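PDB 4QHQ: lipoprotein from Burkholderia cenocepacia, which binds methionine and probably hands it to an ABC transporter for uptake into the cell. Local coordinates for residues D51-S54 against F55-Q58; Q58-L61 against D62-K66; P105-P108 against S109-N112; A156-L159 against P160-L163. One frame throughout, in Å; residues are numbered along the deposited sequence.

Interaction 1 of 4, residues D51-S54 against F55-Q58. With MET (methionine), chain B.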
loop_
_atom_site.group_PDB
_atom_site.type_symbol
_atom_site.label_atom_id
_atom_site.label_comp_id
_atom_site.label_asym_id
_atom_site.label_seq_id
_atom_site.Cartn_x
_atom_site.Cartn_y
_atom_site.Cartn_z
ATOM N N ASP A 51 -6.480 -8.540 16.729
ATOM C CA ASP A 51 -7.768 -7.865 16.830
ATOM C C ASP A 51 -8.044 -6.859 15.702
ATOM O O ASP A 51 -9.199 -6.560 15.398
ATOM C CB ASP A 51 -7.867 -7.184 18.182
ATOM C CG ASP A 51 -7.692 -8.166 19.308
ATOM O OD1 ASP A 51 -8.555 -9.064 19.425
ATOM O OD2 ASP A 51 -6.689 -8.079 20.051
ATOM N N ALA A 52 -6.989 -6.324 15.099
ATOM C CA ALA A 52 -7.138 -5.403 13.992
ATOM C C ALA A 52 -5.856 -5.438 13.181
ATOM O O ALA A 52 -4.821 -5.915 13.655
ATOM C CB ALA A 52 -7.397 -3.989 14.498
ATOM N N ASN A 53 -5.918 -4.936 11.959
ATOM C CA ASN A 53 -4.686 -4.668 11.232
ATOM C C ASN A 53 -4.753 -3.329 10.531
ATOM O O ASN A 53 -5.822 -2.744 10.393
ATOM C CB ASN A 53 -4.266 -5.834 10.313
ATOM C CG ASN A 53 -5.230 -6.078 9.177
ATOM O OD1 ASN A 53 -5.700 -5.138 8.533
ATOM N ND2 ASN A 53 -5.490 -7.338 8.884
ATOM N N SER A 54 -3.591 -2.838 10.115
ATOM C CA SER A 54 -3.483 -1.497 9.550
ATOM C C SER A 54 -2.324 -1.495 8.579
ATOM O O SER A 54 -1.195 -1.144 8.930
ATOM C CB SER A 54 -3.254 -0.486 10.681
ATOM O OG SER A 54 -3.157 0.856 10.219
ATOM N N PHE A 55 -2.602 -1.925 7.351
ATOM C CA PHE A 55 -1.539 -2.089 6.368
ATOM C C PHE A 55 -2.016 -2.017 4.920
ATOM O O PHE A 55 -1.185 -2.033 4.033
ATOM C CB PHE A 55 -0.824 -3.419 6.564
ATOM C CG PHE A 55 -1.582 -4.586 6.010
ATOM C CD1 PHE A 55 -2.712 -5.069 6.665
ATOM C CD2 PHE A 55 -1.181 -5.196 4.836
ATOM C CE1 PHE A 55 -3.425 -6.136 6.152
ATOM C CE2 PHE A 55 -1.889 -6.257 4.304
ATOM C CZ PHE A 55 -3.005 -6.738 4.969
ATOM N N GLN A 56 -3.322 -1.990 4.675
ATOM C CA GLN A 56 -3.822 -2.202 3.317
ATOM C C GLN A 56 -4.814 -1.156 2.862
ATOM O O GLN A 56 -5.362 -0.406 3.661
ATOM C CB GLN A 56 -4.500 -3.572 3.239
ATOM C CG GLN A 56 -5.894 -3.605 3.859
ATOM C CD GLN A 56 -6.333 -5.007 4.215
ATOM O OE1 GLN A 56 -6.377 -5.894 3.362
ATOM N NE2 GLN A 56 -6.664 -5.216 5.495
ATOM N N HIS A 57 -5.044 -1.110 1.551
ATOM C CA HIS A 57 -6.135 -0.314 0.991
ATOM C C HIS A 57 -7.349 -1.205 0.680
ATOM O O HIS A 57 -7.270 -2.430 0.783
ATOM C CB HIS A 57 -5.657 0.500 -0.226
ATOM C CG HIS A 57 -4.871 -0.288 -1.230
ATOM N ND1 HIS A 57 -5.400 -1.365 -1.908
ATOM C CD2 HIS A 57 -3.611 -0.125 -1.693
ATOM C CE1 HIS A 57 -4.488 -1.841 -2.744
ATOM N NE2 HIS A 57 -3.397 -1.093 -2.645
ATOM N N GLN A 58 -8.477 -0.589 0.345
ATOM C CA GLN A 58 -9.692 -1.348 0.078
ATOM C C GLN A 58 -9.598 -2.315 -1.113
ATOM O O GLN A 58 -10.099 -3.440 -1.026
ATOM C CB GLN A 58 -10.922 -0.437 -0.036
ATOM C CG GLN A 58 -12.240 -1.212 -0.042
ATOM C CD GLN A 58 -12.599 -1.798 1.305
ATOM O OE1 GLN A 58 -12.635 -1.093 2.311
ATOM N NE2 GLN A 58 -12.867 -3.100 1.329
HETATM N N MET B . 0.625 0.945 2.239
HETATM C CA MET B . 0.457 0.286 0.942
HETATM C C MET B . 0.078 1.287 -0.127
HETATM O O MET B . -0.724 2.173 0.145
HETATM C CB MET B . -0.613 -0.805 1.061
HETATM C CG MET B . -0.844 -1.601 -0.238
HETATM S SD MET B . -2.156 -2.831 -0.061
HETATM C CE MET B . -1.410 -3.988 1.091
HETATM O OXT MET B . 0.586 1.241 -1.260
HETATM O O HOH W 1 -5.377 -2.844 7.115
#
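The ring of Phe55 meets the amide of Asn53 at its edge: Asn53 CG lies in the plane of the ring and OD1 comes within 3.4 Å of Phe55 CE1, so the carbonyl oxygen faces the slightly positive rim of the ring. The two flat groups stand almost perpendicular, 83° apart. Over the centre of one ring face sits Gln56 CB, 3.8 Å above the plane, while the methyl carbon CE of the bound methionine approaches obliquely, 3.9 Å from Phe55 CD2. The imidazole of His57 carries the ligand's sulfur on one face, with SD 3.4 Å from His57 NE2. Two flat aromatic rings, a phenyl and an imidazole, suit a thioether, which is polarizable but only weakly polar.

These residues form the inner end of strand 52-57, in the six-stranded sheet of a periplasmic binding protein-type fold, where the strand bends on its way to the ligand cleft; the short axes on the two sides of the bend are 74° apart. A water bridges the bend, giving a proton to Asn53 OD1 at 2.7 Å and accepting from Phe55 N at 2.9 Å and from Gln56 NE2 at 3.1 Å. Phe55 CG is placed between its own N and carbonyl carbon (chi1 78°), which folds the ring back beside Asn53. Asn42 takes both outer amide ends, bonding to Asn53 ND2 and Gln56 OE1. His57 is the N-cap of the following helix: ND1 accepts from Tyr60 N, while NE2 bonds to Asn110 OD1.

Interaction 2 of 4, residues Q58-L61 against D62-K66. With MET (methionine), chain B.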
loop_
_atom_site.group_PDB
_atom_site.type_symbol
_atom_site.label_atom_id
_atom_site.label_comp_id
_atom_site.label_asym_id
_atom_site.label_seq_id
_atom_site.Cartn_x
_atom_site.Cartn_y
_atom_site.Cartn_z
ATOM N N GLN A 58 -8.477 -0.589 0.345
ATOM C CA GLN A 58 -9.692 -1.348 0.078
ATOM C C GLN A 58 -9.598 -2.315 -1.113
ATOM O O GLN A 58 -10.099 -3.440 -1.026
ATOM C CB GLN A 58 -10.922 -0.437 -0.036
ATOM C CG GLN A 58 -12.240 -1.212 -0.042
ATOM C CD GLN A 58 -12.599 -1.798 1.305
ATOM O OE1 GLN A 58 -12.635 -1.093 2.311
ATOM N NE2 GLN A 58 -12.867 -3.100 1.329
ATOM N N PRO A 59 -8.951 -1.907 -2.222
ATOM C CA PRO A 59 -8.810 -2.877 -3.317
ATOM C C PRO A 59 -8.041 -4.124 -2.873
ATOM O O PRO A 59 -8.405 -5.236 -3.268
ATOM C CB PRO A 59 -8.061 -2.076 -4.389
ATOM C CG PRO A 59 -8.580 -0.683 -4.177
ATOM C CD PRO A 59 -8.608 -0.544 -2.666
ATOM N N TYR A 60 -7.031 -3.960 -2.032
ATOM C CA TYR A 60 -6.309 -5.125 -1.527
ATOM C C TYR A 60 -7.214 -6.013 -0.647
ATOM O O TYR A 60 -7.237 -7.235 -0.811
ATOM C CB TYR A 60 -5.057 -4.704 -0.750
ATOM C CG TYR A 60 -4.170 -5.865 -0.382
ATOM C CD1 TYR A 60 -4.330 -6.548 0.823
ATOM C CD2 TYR A 60 -3.157 -6.266 -1.225
ATOM C CE1 TYR A 60 -3.500 -7.613 1.152
ATOM C CE2 TYR A 60 -2.326 -7.336 -0.911
ATOM C CZ TYR A 60 -2.507 -8.007 0.288
ATOM O OH TYR A 60 -1.683 -9.062 0.589
ATOM N N LEU A 61 -7.951 -5.401 0.275
ATOM C CA LEU A 61 -8.862 -6.150 1.138
ATOM C C LEU A 61 -9.907 -6.875 0.294
ATOM O O LEU A 61 -10.229 -8.037 0.547
ATOM C CB LEU A 61 -9.535 -5.203 2.125
ATOM C CG LEU A 61 -10.532 -5.820 3.102
ATOM C CD1 LEU A 61 -9.891 -6.991 3.817
ATOM C CD2 LEU A 61 -10.969 -4.751 4.087
ATOM N N ASP A 62 -10.435 -6.194 -0.722
ATOM C CA ASP A 62 -11.434 -6.809 -1.603
ATOM C C ASP A 62 -10.876 -8.047 -2.310
ATOM O O ASP A 62 -11.561 -9.071 -2.432
ATOM C CB ASP A 62 -11.921 -5.811 -2.662
ATOM C CG ASP A 62 -12.848 -4.753 -2.091
ATOM O OD1 ASP A 62 -13.297 -4.906 -0.934
ATOM O OD2 ASP A 62 -13.125 -3.767 -2.808
ATOM N N SER A 63 -9.635 -7.942 -2.777
ATOM C CA SER A 63 -8.960 -9.060 -3.428
ATOM C C SER A 63 -8.801 -10.219 -2.450
ATOM O O SER A 63 -9.057 -11.370 -2.790
ATOM C CB SER A 63 -7.592 -8.609 -3.935
ATOM O OG SER A 63 -6.866 -9.698 -4.474
ATOM N N GLN A 64 -8.381 -9.901 -1.233
ATOM C CA GLN A 64 -8.219 -10.925 -0.201
ATOM C C GLN A 64 -9.544 -11.606 0.170
ATOM O O GLN A 64 -9.598 -12.819 0.396
ATOM C CB GLN A 64 -7.585 -10.314 1.042
ATOM C CG GLN A 64 -6.193 -9.757 0.813
ATOM C CD GLN A 64 -5.125 -10.666 1.380
ATOM O OE1 GLN A 64 -5.061 -10.883 2.597
ATOM N NE2 GLN A 64 -4.281 -11.205 0.507
ATOM N N VAL A 65 -10.614 -10.823 0.231
ATOM C CA VAL A 65 -11.936 -11.369 0.499
ATOM C C VAL A 65 -12.364 -12.288 -0.650
ATOM O O VAL A 65 -12.933 -13.356 -0.422
ATOM C CB VAL A 65 -12.964 -10.233 0.742
ATOM C CG1 VAL A 65 -14.386 -10.770 0.711
ATOM C CG2 VAL A 65 -12.654 -9.521 2.055
ATOM N N LYS A 66 -12.052 -11.901 -1.882
ATOM C CA LYS A 66 -12.420 -12.723 -3.032
ATOM C C LYS A 66 -11.673 -14.052 -3.016
ATOM O O LYS A 66 -12.199 -15.084 -3.426
ATOM C CB LYS A 66 -12.128 -11.979 -4.336
ATOM C CG LYS A 66 -12.455 -12.782 -5.590
ATOM C CD LYS A 66 -11.977 -12.070 -6.847
ATOM C CE LYS A 66 -12.853 -10.875 -7.186
ATOM N NZ LYS A 66 -14.220 -11.299 -7.598
HETATM N N MET B . 0.625 0.945 2.239
HETATM C CA MET B . 0.457 0.286 0.942
HETATM C C MET B . 0.078 1.287 -0.127
HETATM O O MET B . -0.724 2.173 0.145
HETATM C CB MET B . -0.613 -0.805 1.061
HETATM C CG MET B . -0.844 -1.601 -0.238
HETATM S SD MET B . -2.156 -2.831 -0.061
HETATM C CE MET B . -1.410 -3.988 1.091
HETATM O OXT MET B . 0.586 1.241 -1.260
#
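Tyr60 runs from the ligand to Gln64, one helical turn on. Its CB touches the sulfur SD of the bound methionine at 3.5 Å, and CG lies 3.6 Å from the ligand's methyl carbon CE, which sits over one face of the ring. Farther out along the ring, Tyr60 CE1 reaches Gln64 CG at 3.5 Å, and beyond it the hydroxyl OH passes Gln64 NE2 at 3.4 Å, at an angle too poor for a hydrogen bond. The ring and amide planes are only 22° apart, although the glutamine passes the ring obliquely and does not stack on it; its OE1 is held by Asn42.

This is the first part of helix 58-68, which leaves strand 52-57 at the cleft, and its backbone bonds join each residue to the fourth one on, as in Asp62 N to Gln58 O. On another side of the helix, Gln58 NE2 donates to Asp62 OD1 at 2.9 Å and 161°, meeting the oxygen from above the carboxylate plane. A bend at chi2 (72°) turns the glutamine along the helix to reach it; polar groups suit this more exposed side. Leucine suits the side facing strand 72-80, where Leu61 packs on Ile72; its CD1 also lies 4.1 Å from Val65 CG2, a loose apolar contact one turn on.

Interaction 3 of 4, residues P105-P108 against S109-N112. With MET (methionine), chain B.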
loop_
_atom_site.group_PDB
_atom_site.type_symbol
_atom_site.label_atom_id
_atom_site.label_comp_id
_atom_site.label_asym_id
_atom_site.label_seq_id
_atom_site.Cartn_x
_atom_site.Cartn_y
_atom_site.Cartn_z
ATOM N N PRO A 105 4.577 -4.936 -8.695
ATOM C CA PRO A 105 4.073 -5.925 -7.739
ATOM C C PRO A 105 3.277 -7.045 -8.411
ATOM O O PRO A 105 2.762 -6.870 -9.517
ATOM C CB PRO A 105 3.144 -5.098 -6.845
ATOM C CG PRO A 105 3.660 -3.685 -6.939
ATOM C CD PRO A 105 4.076 -3.583 -8.388
ATOM N N ASN A 106 3.183 -8.191 -7.740
ATOM C CA ASN A 106 2.522 -9.360 -8.317
ATOM C C ASN A 106 1.221 -9.799 -7.639
ATOM O O ASN A 106 0.677 -10.850 -7.976
ATOM C CB ASN A 106 3.480 -10.562 -8.385
ATOM C CG ASN A 106 3.889 -11.076 -7.022
ATOM O OD1 ASN A 106 3.422 -10.596 -5.992
ATOM N ND2 ASN A 106 4.735 -12.106 -7.013
ATOM N N ASP A 107 0.740 -9.011 -6.691
ATOM C CA ASP A 107 -0.559 -9.286 -6.076
ATOM C C ASP A 107 -1.605 -8.550 -6.907
ATOM O O ASP A 107 -1.296 -7.513 -7.498
ATOM C CB ASP A 107 -0.586 -8.830 -4.618
ATOM C CG ASP A 107 -0.379 -7.350 -4.488
ATOM O OD1 ASP A 107 0.780 -6.905 -4.621
ATOM O OD2 ASP A 107 -1.370 -6.612 -4.286
ATOM N N PRO A 108 -2.824 -9.105 -6.996
ATOM C CA PRO A 108 -3.803 -8.618 -7.974
ATOM C C PRO A 108 -4.062 -7.116 -7.923
ATOM O O PRO A 108 -3.995 -6.457 -8.960
ATOM C CB PRO A 108 -5.067 -9.396 -7.615
ATOM C CG PRO A 108 -4.534 -10.704 -7.120
ATOM C CD PRO A 108 -3.298 -10.329 -6.321
ATOM N N SER A 109 -4.334 -6.561 -6.752
ATOM C CA SER A 109 -4.703 -5.151 -6.704
ATOM C C SER A 109 -3.528 -4.202 -6.916
ATOM O O SER A 109 -3.672 -3.190 -7.585
ATOM C CB SER A 109 -5.450 -4.804 -5.407
ATOM O OG SER A 109 -4.593 -4.809 -4.295
ATOM N N ASN A 110 -2.370 -4.488 -6.335
ATOM C CA ASN A 110 -1.246 -3.588 -6.571
ATOM C C ASN A 110 -0.592 -3.760 -7.940
ATOM O O ASN A 110 -0.043 -2.794 -8.479
ATOM C CB ASN A 110 -0.233 -3.680 -5.438
ATOM C CG ASN A 110 -0.768 -3.095 -4.157
ATOM O OD1 ASN A 110 -0.970 -1.873 -4.051
ATOM N ND2 ASN A 110 -1.032 -3.959 -3.188
ATOM N N GLU A 111 -0.680 -4.949 -8.525
ATOM C CA GLU A 111 -0.214 -5.136 -9.888
ATOM C C GLU A 111 -1.102 -4.298 -10.803
ATOM O O GLU A 111 -0.615 -3.557 -11.655
ATOM C CB GLU A 111 -0.255 -6.604 -10.325
ATOM C CG GLU A 111 0.057 -6.725 -11.804
ATOM C CD GLU A 111 0.581 -8.071 -12.241
ATOM O OE1 GLU A 111 0.649 -9.028 -11.451
ATOM O OE2 GLU A 111 0.951 -8.168 -13.429
ATOM N N ASN A 112 -2.410 -4.410 -10.612
ATOM C CA ASN A 112 -3.363 -3.624 -11.373
ATOM C C ASN A 112 -3.078 -2.133 -11.234
ATOM O O ASN A 112 -3.026 -1.396 -12.228
ATOM C CB ASN A 112 -4.785 -3.943 -10.926
ATOM C CG ASN A 112 -5.823 -3.197 -11.726
ATOM O OD1 ASN A 112 -5.988 -3.444 -12.916
ATOM N ND2 ASN A 112 -6.538 -2.288 -11.073
HETATM N N MET B . 0.625 0.945 2.239
HETATM C CA MET B . 0.457 0.286 0.942
HETATM C C MET B . 0.078 1.287 -0.127
HETATM O O MET B . -0.724 2.173 0.145
HETATM C CB MET B . -0.613 -0.805 1.061
HETATM C CG MET B . -0.844 -1.601 -0.238
HETATM S SD MET B . -2.156 -2.831 -0.061
HETATM C CE MET B . -1.410 -3.988 1.091
HETATM O OXT MET B . 0.586 1.241 -1.260
HETATM O O HOH W 2 -1.479 -10.176 -10.033
HETATM O O HOH W 3 -3.883 -7.563 -4.070
#
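Hydrogen bonds from Asn110 converge on Asp107, whose OD2 takes two of them. Asn110 N approaches Asp107 OD2 at 3.1 Å from above the carboxylate plane, and Asn110 ND2 reaches the same OD2 at 2.9 Å on the syn side, closer to that plane. Asp107 CG stands between its own N and carbonyl carbon (chi1 62°), a position that brings the carboxylate back over the start of the helix. The regular helical bonds begin with Glu111 N to Asp107 O, followed by Asn112 N to Pro108 O.

A water adds a third bond, donating to Asp107 OD2 at 2.7 Å and accepting from Ser109 N at 2.9 Å. One carboxylate oxygen thus serves two backbone amides of the first turn, Asn110 N directly and Ser109 N through water.

This is a classic N-cap, at the point where strand 101-105 gives way to helix 108-120. A negative charge suits the helix start, where it probably interacts favourably with the helix dipole, and Pro108 suits the first helical position, where no backbone N-H is needed as a donor.

The remaining contacts within the chain are packing. Pro105 CB rests 3.9 Å from Asn110 CB, the two side chains crossing at about a right angle, and Pro105 O lies only 3.1 Å from Glu111 CB. At the ligand, the sulfur SD of the bound methionine lies 3.5 Å from Asn110 ND2, the same ND2 that donates to Asp107 OD2, a bond that probably limits the rotation of this pocket amide.

Interaction 4 of 4, residues A156-L159 against P160-L163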
loop_
_atom_site.group_PDB
_atom_site.type_symbol
_atom_site.label_atom_id
_atom_site.label_comp_id
_atom_site.label_asym_id
_atom_site.label_seq_id
_atom_site.Cartn_x
_atom_site.Cartn_y
_atom_site.Cartn_z
ATOM N N ALA A 156 5.784 -7.695 -3.812
ATOM C CA ALA A 156 5.839 -6.263 -3.543
ATOM C C ALA A 156 7.014 -5.870 -2.647
ATOM O O ALA A 156 7.658 -4.847 -2.883
ATOM C CB ALA A 156 4.514 -5.777 -2.929
ATOM N N ALA A 157 7.309 -6.682 -1.640
ATOM C CA ALA A 157 8.350 -6.319 -0.690
ATOM C C ALA A 157 9.747 -6.408 -1.297
ATOM O O ALA A 157 10.681 -5.774 -0.798
ATOM C CB ALA A 157 8.252 -7.178 0.559
ATOM N N GLN A 158 9.890 -7.186 -2.363
ATOM C CA GLN A 158 11.219 -7.424 -2.931
ATOM C C GLN A 158 11.661 -6.338 -3.904
ATOM O O GLN A 158 12.850 -6.235 -4.217
ATOM C CB GLN A 158 11.290 -8.783 -3.635
ATOM C CG GLN A 158 10.928 -9.992 -2.790
ATOM C CD GLN A 158 11.855 -10.206 -1.604
ATOM O OE1 GLN A 158 12.978 -9.702 -1.571
ATOM N NE2 GLN A 158 11.381 -10.962 -0.621
ATOM N N LEU A 159 10.715 -5.542 -4.397
ATOM C CA LEU A 159 10.995 -4.564 -5.451
ATOM C C LEU A 159 12.164 -3.590 -5.210
ATOM O O LEU A 159 12.946 -3.358 -6.145
ATOM C CB LEU A 159 9.709 -3.833 -5.848
ATOM C CG LEU A 159 8.735 -4.735 -6.619
ATOM C CD1 LEU A 159 7.334 -4.138 -6.677
ATOM C CD2 LEU A 159 9.248 -5.031 -8.025
ATOM N N PRO A 160 12.298 -3.032 -3.984
ATOM C CA PRO A 160 13.456 -2.147 -3.789
ATOM C C PRO A 160 14.783 -2.856 -4.008
ATOM O O PRO A 160 15.756 -2.225 -4.437
ATOM C CB PRO A 160 13.338 -1.731 -2.320
ATOM C CG PRO A 160 11.885 -1.831 -2.013
ATOM C CD PRO A 160 11.369 -2.984 -2.835
ATOM N N ARG A 161 14.817 -4.160 -3.744
ATOM C CA ARG A 161 16.054 -4.916 -3.846
ATOM C C ARG A 161 16.353 -5.495 -5.232
ATOM O O ARG A 161 17.298 -6.258 -5.387
ATOM C CB ARG A 161 16.117 -5.995 -2.761
ATOM C CG ARG A 161 16.213 -5.384 -1.371
ATOM C CD ARG A 161 16.356 -6.428 -0.266
ATOM N NE ARG A 161 15.166 -7.269 -0.092
ATOM C CZ ARG A 161 14.024 -6.856 0.449
ATOM N NH1 ARG A 161 13.894 -5.597 0.852
ATOM N NH2 ARG A 161 13.002 -7.702 0.588
ATOM N N VAL A 162 15.569 -5.108 -6.237
ATOM C CA VAL A 162 15.923 -5.435 -7.625
ATOM C C VAL A 162 16.207 -4.191 -8.466
ATOM O O VAL A 162 16.447 -4.293 -9.666
ATOM C CB VAL A 162 14.842 -6.291 -8.343
ATOM C CG1 VAL A 162 14.539 -7.566 -7.550
ATOM C CG2 VAL A 162 13.577 -5.480 -8.599
ATOM N N LEU A 163 16.189 -3.021 -7.834
ATOM C CA LEU A 163 16.418 -1.768 -8.554
ATOM C C LEU A 163 17.717 -1.725 -9.352
ATOM O O LEU A 163 17.775 -1.081 -10.399
ATOM C CB LEU A 163 16.354 -0.578 -7.602
ATOM C CG LEU A 163 14.931 -0.058 -7.424
ATOM C CD1 LEU A 163 14.889 1.055 -6.391
ATOM C CD2 LEU A 163 14.367 0.436 -8.764
HETATM O O HOH W 4 11.157 -4.622 1.556
#
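Arg161 grips Gln158 twice, through backbone and side chain, in a short 3-10 turn. Arg161 N donates to Gln158 O at 2.9 Å, the bond to the third residue back that defines such a turn, though at 135° it is well bent. The side chains close a second link: Arg161 NH2 donates to Gln158 OE1, also at 2.9 Å. The guanidinium and amide planes are nearly perpendicular, 86° apart, and the donor stands well above the carbonyl plane rather than on a lone pair.

A bend at chi3 (-67°) folds the arginine back over the turn, so that Gln158 CA lies over one face of its guanidinium. At the edge, in plane, is a water that accepts from Arg161 NH1 at 3.0 Å and donates to Ala157 O at 2.7 Å. Long polar side chains suit this exposed side. The next link, Val162 N to Leu159 O, is longer at 3.2 Å.

The turn belongs to the connection from strand 150-154 to strand 168-171 of the five-stranded sheet. Leu159 points inward, packing against Ala103, Pro105 and Ile171, where a branched apolar group fits. Pro160 suits the inside of the turn, since it has no N-H to satisfy; it touches Ile171 and Tyr175, and its CD lies 3.5 Å from Leu159 CB. Farther along, Val162 CG2 approaches Leu159 CD2 at 4.4 Å.

In the fold
Each contact lies within one unbroken run of residues, so none closes a long loop, and the four follow in series along the chain without nesting or crossing. Interactions 1 and 2 share Gln58, where strand 52-57 of the six-stranded sheet passes into helix 58-68. Interaction 3 opens helix 108-120, after strand 101-105 of the five-stranded sheet, and it touches both earlier contacts: Ser109 packs against His57 and Tyr60. These three contacts all reach the sulfur end of the bound methionine and bring helix 58-68 against the start of helix 108-120. Interaction 4 meets only interaction 3, through Leu159 and Ala156 on Pro105, and stays about 9 Å from interaction 1 at their nearest atoms.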